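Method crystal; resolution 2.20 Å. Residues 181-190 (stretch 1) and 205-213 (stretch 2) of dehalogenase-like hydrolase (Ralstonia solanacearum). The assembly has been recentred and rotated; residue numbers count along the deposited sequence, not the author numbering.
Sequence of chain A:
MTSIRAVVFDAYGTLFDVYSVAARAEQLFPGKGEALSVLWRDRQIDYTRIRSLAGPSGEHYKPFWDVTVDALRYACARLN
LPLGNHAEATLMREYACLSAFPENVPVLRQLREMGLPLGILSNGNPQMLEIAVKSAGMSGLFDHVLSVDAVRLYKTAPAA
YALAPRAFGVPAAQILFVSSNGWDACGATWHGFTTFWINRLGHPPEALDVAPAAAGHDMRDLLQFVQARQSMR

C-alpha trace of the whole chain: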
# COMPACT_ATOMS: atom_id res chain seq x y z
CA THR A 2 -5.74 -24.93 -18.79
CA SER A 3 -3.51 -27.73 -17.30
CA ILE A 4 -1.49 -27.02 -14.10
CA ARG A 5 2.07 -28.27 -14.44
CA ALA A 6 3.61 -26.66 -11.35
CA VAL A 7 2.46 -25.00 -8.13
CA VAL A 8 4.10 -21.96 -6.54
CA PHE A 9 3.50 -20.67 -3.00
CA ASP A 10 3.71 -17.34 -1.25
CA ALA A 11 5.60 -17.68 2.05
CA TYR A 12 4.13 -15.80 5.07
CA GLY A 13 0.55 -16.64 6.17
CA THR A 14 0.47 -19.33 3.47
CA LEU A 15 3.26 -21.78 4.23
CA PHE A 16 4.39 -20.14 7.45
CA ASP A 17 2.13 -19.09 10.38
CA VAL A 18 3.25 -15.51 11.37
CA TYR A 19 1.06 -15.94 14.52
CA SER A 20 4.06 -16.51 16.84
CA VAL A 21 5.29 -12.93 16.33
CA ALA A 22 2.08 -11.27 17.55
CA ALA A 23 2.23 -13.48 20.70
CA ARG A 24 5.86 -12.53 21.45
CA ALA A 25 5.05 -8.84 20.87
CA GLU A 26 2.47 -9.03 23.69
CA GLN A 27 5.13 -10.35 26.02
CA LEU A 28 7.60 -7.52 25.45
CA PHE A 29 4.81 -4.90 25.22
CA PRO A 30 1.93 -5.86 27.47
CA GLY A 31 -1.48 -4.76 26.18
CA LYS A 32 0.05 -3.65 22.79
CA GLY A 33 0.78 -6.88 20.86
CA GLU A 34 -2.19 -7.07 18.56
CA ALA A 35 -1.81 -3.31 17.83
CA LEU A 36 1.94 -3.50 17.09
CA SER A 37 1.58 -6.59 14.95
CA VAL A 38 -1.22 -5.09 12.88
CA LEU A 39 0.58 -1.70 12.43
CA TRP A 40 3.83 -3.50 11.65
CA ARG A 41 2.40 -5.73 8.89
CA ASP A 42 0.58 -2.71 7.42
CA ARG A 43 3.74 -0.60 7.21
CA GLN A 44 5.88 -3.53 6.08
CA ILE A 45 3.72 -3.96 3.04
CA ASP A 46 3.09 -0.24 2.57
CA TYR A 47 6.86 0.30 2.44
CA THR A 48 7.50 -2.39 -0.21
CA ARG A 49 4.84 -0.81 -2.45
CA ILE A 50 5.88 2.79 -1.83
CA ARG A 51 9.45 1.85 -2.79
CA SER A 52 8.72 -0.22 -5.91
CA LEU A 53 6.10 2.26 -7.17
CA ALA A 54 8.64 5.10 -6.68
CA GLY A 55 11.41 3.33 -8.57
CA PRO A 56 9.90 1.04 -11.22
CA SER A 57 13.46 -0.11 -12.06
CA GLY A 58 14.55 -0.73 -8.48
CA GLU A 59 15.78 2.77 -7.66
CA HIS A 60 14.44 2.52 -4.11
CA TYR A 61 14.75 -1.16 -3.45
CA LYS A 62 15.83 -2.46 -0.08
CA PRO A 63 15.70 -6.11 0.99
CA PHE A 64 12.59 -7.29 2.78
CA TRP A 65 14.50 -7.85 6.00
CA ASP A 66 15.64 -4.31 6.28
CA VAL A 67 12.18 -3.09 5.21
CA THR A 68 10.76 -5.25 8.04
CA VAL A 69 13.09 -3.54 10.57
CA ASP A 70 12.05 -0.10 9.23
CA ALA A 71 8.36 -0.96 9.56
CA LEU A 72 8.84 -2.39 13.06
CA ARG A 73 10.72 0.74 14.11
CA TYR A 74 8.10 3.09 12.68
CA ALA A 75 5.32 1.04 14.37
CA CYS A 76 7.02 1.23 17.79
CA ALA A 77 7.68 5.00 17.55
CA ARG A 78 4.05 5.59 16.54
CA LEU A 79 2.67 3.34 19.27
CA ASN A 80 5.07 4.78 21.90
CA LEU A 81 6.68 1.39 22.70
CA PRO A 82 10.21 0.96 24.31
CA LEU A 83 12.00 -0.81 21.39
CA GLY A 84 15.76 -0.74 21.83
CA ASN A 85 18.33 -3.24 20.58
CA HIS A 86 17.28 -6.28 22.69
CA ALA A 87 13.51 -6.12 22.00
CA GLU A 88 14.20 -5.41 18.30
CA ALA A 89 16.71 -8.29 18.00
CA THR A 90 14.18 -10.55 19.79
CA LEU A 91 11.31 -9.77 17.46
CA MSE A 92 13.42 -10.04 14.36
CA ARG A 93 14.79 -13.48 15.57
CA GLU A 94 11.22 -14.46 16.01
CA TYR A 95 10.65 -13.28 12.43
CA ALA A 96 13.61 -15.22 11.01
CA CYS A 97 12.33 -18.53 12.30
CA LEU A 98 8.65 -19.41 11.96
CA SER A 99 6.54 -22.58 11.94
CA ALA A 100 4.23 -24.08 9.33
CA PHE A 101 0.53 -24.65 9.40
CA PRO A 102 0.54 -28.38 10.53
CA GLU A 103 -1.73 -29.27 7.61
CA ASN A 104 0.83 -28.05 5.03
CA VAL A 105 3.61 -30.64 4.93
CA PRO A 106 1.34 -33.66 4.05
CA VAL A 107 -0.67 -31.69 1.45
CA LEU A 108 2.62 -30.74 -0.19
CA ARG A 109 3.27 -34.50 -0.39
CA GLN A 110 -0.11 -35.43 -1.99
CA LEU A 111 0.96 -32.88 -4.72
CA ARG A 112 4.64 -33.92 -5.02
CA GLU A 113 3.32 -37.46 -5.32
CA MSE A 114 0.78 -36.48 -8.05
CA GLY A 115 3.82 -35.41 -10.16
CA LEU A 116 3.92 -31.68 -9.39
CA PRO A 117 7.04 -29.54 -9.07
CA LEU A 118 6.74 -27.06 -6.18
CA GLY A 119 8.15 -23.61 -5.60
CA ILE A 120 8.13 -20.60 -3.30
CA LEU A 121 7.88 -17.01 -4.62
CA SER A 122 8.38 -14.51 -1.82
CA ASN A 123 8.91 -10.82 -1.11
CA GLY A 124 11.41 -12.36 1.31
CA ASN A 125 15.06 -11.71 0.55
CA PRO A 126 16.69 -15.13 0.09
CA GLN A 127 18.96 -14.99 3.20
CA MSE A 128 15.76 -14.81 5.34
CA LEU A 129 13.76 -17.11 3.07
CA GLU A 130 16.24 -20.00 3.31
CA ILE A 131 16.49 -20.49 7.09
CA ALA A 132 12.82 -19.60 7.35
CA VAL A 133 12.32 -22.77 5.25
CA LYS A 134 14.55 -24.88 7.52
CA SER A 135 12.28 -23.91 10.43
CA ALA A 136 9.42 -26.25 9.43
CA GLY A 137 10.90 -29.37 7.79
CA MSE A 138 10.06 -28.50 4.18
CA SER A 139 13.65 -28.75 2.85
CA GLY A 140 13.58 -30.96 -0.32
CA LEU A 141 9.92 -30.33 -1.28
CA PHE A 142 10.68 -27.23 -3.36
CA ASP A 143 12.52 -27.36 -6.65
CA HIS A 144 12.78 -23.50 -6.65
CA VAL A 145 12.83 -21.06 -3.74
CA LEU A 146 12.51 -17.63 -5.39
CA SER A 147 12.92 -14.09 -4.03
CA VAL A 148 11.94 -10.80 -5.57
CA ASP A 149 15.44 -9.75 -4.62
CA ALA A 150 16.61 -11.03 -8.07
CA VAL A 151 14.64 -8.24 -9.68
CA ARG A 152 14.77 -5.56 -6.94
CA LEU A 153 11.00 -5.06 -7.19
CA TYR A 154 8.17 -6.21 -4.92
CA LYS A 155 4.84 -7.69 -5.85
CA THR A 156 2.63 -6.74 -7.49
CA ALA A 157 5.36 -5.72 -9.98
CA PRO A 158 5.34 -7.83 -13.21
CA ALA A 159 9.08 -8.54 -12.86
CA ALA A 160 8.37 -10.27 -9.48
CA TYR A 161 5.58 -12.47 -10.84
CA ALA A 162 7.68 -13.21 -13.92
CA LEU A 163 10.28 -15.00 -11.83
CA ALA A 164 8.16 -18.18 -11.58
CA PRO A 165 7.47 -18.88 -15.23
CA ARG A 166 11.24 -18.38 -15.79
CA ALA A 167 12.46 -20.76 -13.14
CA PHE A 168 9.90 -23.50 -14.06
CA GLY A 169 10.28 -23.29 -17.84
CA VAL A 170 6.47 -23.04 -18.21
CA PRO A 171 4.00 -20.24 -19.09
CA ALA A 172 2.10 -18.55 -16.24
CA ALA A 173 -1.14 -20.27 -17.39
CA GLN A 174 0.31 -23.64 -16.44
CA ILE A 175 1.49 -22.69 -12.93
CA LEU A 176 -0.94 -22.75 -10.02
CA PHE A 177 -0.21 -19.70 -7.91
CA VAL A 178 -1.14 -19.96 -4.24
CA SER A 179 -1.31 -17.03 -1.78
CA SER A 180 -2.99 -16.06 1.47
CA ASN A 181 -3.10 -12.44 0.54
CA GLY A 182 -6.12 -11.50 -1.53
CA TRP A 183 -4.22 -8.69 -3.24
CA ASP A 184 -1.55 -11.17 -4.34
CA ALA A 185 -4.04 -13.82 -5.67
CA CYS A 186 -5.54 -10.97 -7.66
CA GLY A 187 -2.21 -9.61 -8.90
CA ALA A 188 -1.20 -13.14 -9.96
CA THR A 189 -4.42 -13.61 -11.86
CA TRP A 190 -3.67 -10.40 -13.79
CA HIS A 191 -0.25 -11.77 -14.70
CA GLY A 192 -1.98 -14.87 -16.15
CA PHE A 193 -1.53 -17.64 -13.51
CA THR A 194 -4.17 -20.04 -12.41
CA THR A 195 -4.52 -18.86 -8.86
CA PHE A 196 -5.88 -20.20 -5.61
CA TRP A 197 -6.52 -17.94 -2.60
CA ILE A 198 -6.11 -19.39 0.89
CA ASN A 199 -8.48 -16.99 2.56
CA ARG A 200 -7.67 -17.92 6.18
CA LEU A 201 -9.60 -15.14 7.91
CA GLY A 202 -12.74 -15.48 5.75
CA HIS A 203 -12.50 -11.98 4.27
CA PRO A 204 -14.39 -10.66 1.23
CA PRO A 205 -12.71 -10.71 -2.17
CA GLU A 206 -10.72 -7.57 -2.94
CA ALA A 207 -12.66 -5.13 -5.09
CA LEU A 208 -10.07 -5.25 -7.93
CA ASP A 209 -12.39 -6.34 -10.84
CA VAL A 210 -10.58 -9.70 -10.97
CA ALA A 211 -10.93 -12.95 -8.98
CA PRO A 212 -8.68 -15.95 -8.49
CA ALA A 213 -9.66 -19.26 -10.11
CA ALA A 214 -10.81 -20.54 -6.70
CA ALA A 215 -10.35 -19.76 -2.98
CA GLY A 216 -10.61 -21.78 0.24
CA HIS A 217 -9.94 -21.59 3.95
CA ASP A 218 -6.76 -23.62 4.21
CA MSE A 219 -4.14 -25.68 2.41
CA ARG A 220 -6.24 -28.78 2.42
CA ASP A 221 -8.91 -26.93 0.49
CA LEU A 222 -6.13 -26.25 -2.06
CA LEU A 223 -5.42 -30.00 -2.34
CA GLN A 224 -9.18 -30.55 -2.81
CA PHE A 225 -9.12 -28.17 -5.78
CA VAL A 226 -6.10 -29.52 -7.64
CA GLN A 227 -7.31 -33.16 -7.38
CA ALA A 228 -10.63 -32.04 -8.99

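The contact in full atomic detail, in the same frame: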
# COMPACT_ATOMS: atom_id res chain seq x y z
N ASN A 181 -2.81 -13.85 0.55
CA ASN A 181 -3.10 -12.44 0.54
C ASN A 181 -3.97 -12.23 -0.68
O ASN A 181 -3.59 -12.55 -1.82
CB ASN A 181 -1.81 -11.66 0.51
CG ASN A 181 -1.02 -11.79 1.79
OD1 ASN A 181 -1.58 -11.69 2.85
ND2 ASN A 181 0.28 -11.99 1.69
N GLY A 182 -5.19 -11.77 -0.44
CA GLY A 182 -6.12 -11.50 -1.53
C GLY A 182 -5.53 -10.63 -2.62
O GLY A 182 -5.73 -10.91 -3.80
N TRP A 183 -4.78 -9.59 -2.24
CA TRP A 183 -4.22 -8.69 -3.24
C TRP A 183 -3.27 -9.46 -4.17
O TRP A 183 -3.20 -9.22 -5.37
CB TRP A 183 -3.52 -7.48 -2.60
CG TRP A 183 -2.42 -7.79 -1.60
CD1 TRP A 183 -2.55 -7.86 -0.24
CD2 TRP A 183 -1.04 -8.07 -1.89
NE1 TRP A 183 -1.35 -8.24 0.33
CE2 TRP A 183 -0.40 -8.34 -0.65
CE3 TRP A 183 -0.29 -8.16 -3.06
CZ2 TRP A 183 0.97 -8.63 -0.55
CZ3 TRP A 183 1.08 -8.50 -2.98
CH2 TRP A 183 1.69 -8.73 -1.72
N ASP A 184 -2.54 -10.41 -3.60
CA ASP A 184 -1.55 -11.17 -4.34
C ASP A 184 -2.24 -12.20 -5.24
O ASP A 184 -1.84 -12.36 -6.40
CB ASP A 184 -0.60 -11.82 -3.35
CG ASP A 184 0.70 -12.29 -3.98
OD1 ASP A 184 1.01 -11.99 -5.17
OD2 ASP A 184 1.42 -12.97 -3.23
N ALA A 185 -3.29 -12.87 -4.76
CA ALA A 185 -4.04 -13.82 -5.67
C ALA A 185 -4.52 -13.05 -6.87
O ALA A 185 -4.44 -13.52 -8.01
CB ALA A 185 -5.23 -14.49 -4.97
N CYS A 186 -4.99 -11.84 -6.61
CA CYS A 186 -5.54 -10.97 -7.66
C CYS A 186 -4.47 -10.47 -8.63
O CYS A 186 -4.67 -10.41 -9.84
CB CYS A 186 -6.22 -9.78 -7.00
SG CYS A 186 -7.85 -10.17 -6.26
N GLY A 187 -3.33 -10.07 -8.07
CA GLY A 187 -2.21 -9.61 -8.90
C GLY A 187 -1.71 -10.76 -9.78
O GLY A 187 -1.35 -10.55 -10.96
N ALA A 188 -1.66 -11.97 -9.21
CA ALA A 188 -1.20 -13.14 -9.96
C ALA A 188 -2.15 -13.51 -11.07
O ALA A 188 -1.72 -13.91 -12.13
CB ALA A 188 -0.97 -14.29 -9.06
N THR A 189 -3.44 -13.33 -10.84
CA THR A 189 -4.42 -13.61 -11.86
C THR A 189 -4.28 -12.66 -13.03
O THR A 189 -4.48 -13.06 -14.19
CB THR A 189 -5.85 -13.49 -11.28
OG1 THR A 189 -5.93 -14.24 -10.05
CG2 THR A 189 -6.91 -13.97 -12.26
N TRP A 190 -3.96 -11.40 -12.75
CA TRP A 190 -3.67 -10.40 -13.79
C TRP A 190 -2.45 -10.85 -14.60
O TRP A 190 -2.39 -10.73 -15.77
CB TRP A 190 -3.34 -9.00 -13.16
CG TRP A 190 -4.51 -8.13 -12.77
CD1 TRP A 190 -5.78 -8.14 -13.30
CD2 TRP A 190 -4.50 -7.06 -11.81
NE1 TRP A 190 -6.56 -7.19 -12.69
CE2 TRP A 190 -5.79 -6.49 -11.79
CE3 TRP A 190 -3.53 -6.54 -10.94
CZ2 TRP A 190 -6.13 -5.46 -10.94
CZ3 TRP A 190 -3.87 -5.51 -10.09
CH2 TRP A 190 -5.16 -4.98 -10.10
N PRO A 205 -13.67 -10.96 -1.11
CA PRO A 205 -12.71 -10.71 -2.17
C PRO A 205 -12.38 -9.23 -2.31
O PRO A 205 -13.21 -8.38 -2.11
CB PRO A 205 -13.41 -11.22 -3.44
CG PRO A 205 -14.37 -12.25 -2.96
CD PRO A 205 -14.82 -11.75 -1.59
N GLU A 206 -11.14 -8.94 -2.67
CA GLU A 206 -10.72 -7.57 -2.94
C GLU A 206 -11.53 -7.04 -4.11
O GLU A 206 -11.83 -7.77 -5.04
CB GLU A 206 -9.23 -7.49 -3.24
CG GLU A 206 -8.34 -7.88 -2.10
CD GLU A 206 -8.43 -6.97 -0.86
OE1 GLU A 206 -9.07 -5.92 -0.85
OE2 GLU A 206 -7.81 -7.31 0.13
N ALA A 207 -11.89 -5.76 -4.04
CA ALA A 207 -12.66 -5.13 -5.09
C ALA A 207 -11.65 -4.61 -6.13
O ALA A 207 -11.36 -3.44 -6.20
CB ALA A 207 -13.57 -3.99 -4.51
N LEU A 208 -11.09 -5.54 -6.91
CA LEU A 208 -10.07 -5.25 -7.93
C LEU A 208 -10.54 -5.61 -9.35
O LEU A 208 -9.74 -5.56 -10.27
CB LEU A 208 -8.73 -5.94 -7.61
CG LEU A 208 -7.92 -5.36 -6.41
CD1 LEU A 208 -6.82 -6.34 -5.96
CD2 LEU A 208 -7.32 -4.02 -6.64
N ASP A 209 -11.82 -5.94 -9.52
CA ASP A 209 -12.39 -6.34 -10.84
C ASP A 209 -11.74 -7.60 -11.44
O ASP A 209 -11.69 -7.79 -12.66
CB ASP A 209 -12.31 -5.19 -11.86
CG ASP A 209 -13.07 -3.98 -11.42
OD1 ASP A 209 -14.32 -4.06 -11.39
OD2 ASP A 209 -12.44 -2.95 -11.09
N VAL A 210 -11.23 -8.45 -10.56
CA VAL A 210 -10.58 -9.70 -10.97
C VAL A 210 -10.76 -10.63 -9.78
O VAL A 210 -10.90 -10.18 -8.64
CB VAL A 210 -9.09 -9.48 -11.30
CG1 VAL A 210 -8.30 -8.99 -10.06
CG2 VAL A 210 -8.45 -10.74 -11.89
N ALA A 211 -10.80 -11.93 -10.04
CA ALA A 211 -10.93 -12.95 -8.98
C ALA A 211 -10.03 -14.16 -9.28
O ALA A 211 -9.88 -14.59 -10.40
CB ALA A 211 -12.43 -13.37 -8.78
N PRO A 212 -9.41 -14.72 -8.26
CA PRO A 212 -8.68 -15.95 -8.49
C PRO A 212 -9.57 -17.10 -9.03
O PRO A 212 -10.79 -17.00 -8.99
CB PRO A 212 -8.18 -16.29 -7.10
CG PRO A 212 -9.17 -15.67 -6.18
CD PRO A 212 -9.53 -14.40 -6.84
N ALA A 213 -8.94 -18.16 -9.52
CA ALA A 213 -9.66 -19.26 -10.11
C ALA A 213 -10.58 -19.88 -9.05
O ALA A 213 -11.78 -20.06 -9.31
CB ALA A 213 -8.67 -20.31 -10.67
O HOH W 1 -5.78 -8.77 0.21
O HOH W 2 -9.19 -6.12 -13.27

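No direct hydrogen bond crosses this contact; its polar links run through two waters, one near each end of the helix segment. At the first turn, water 1 accepts from Trp183 N (2.8 Å) and donates to Glu206 OE2 (2.5 Å), so the carboxylate reaches a free amide of the helix start indirectly. At Trp190, water 2 accepts from NE1 of that indole (2.9 Å) and donates to Leu208 O (3.1 Å), with a weak bond to Asp209 O (3.1 Å).

The direct contacts are mostly apolar, and 504 Å² is buried, both sides summed. Stretch 2 has no regular secondary structure, yet Glu206, Leu208 and Val210 point their CA-to-CB bonds toward the helix, while Ala207 and Ala211 point away. Cys186 CB touches both branched side chains, 3.6 Å from Leu208 CD1 and 3.8 Å from Val210 CG1, the two methyls lying roughly at right angles as seen from CB. Trp190, chi1 m, brings its ring end nearer, placing NE1 3.6 Å from Val210 CG1 and CH2 4.2 Å from Leu208 CD2.

Thr189 serves both chemistries. Its OG1 donates to Ala185 O (2.6 Å) within the helix and also lies 3.6 Å from Pro212 CA, while CG2 is 3.6 Å from Val210 CG2. Small Ala185 meets Pro212, CB to CB, at 4.1 Å. At Gly182, an ideal CB would lie only 3.3 Å from Glu206 CG, so glycine permits this close approach.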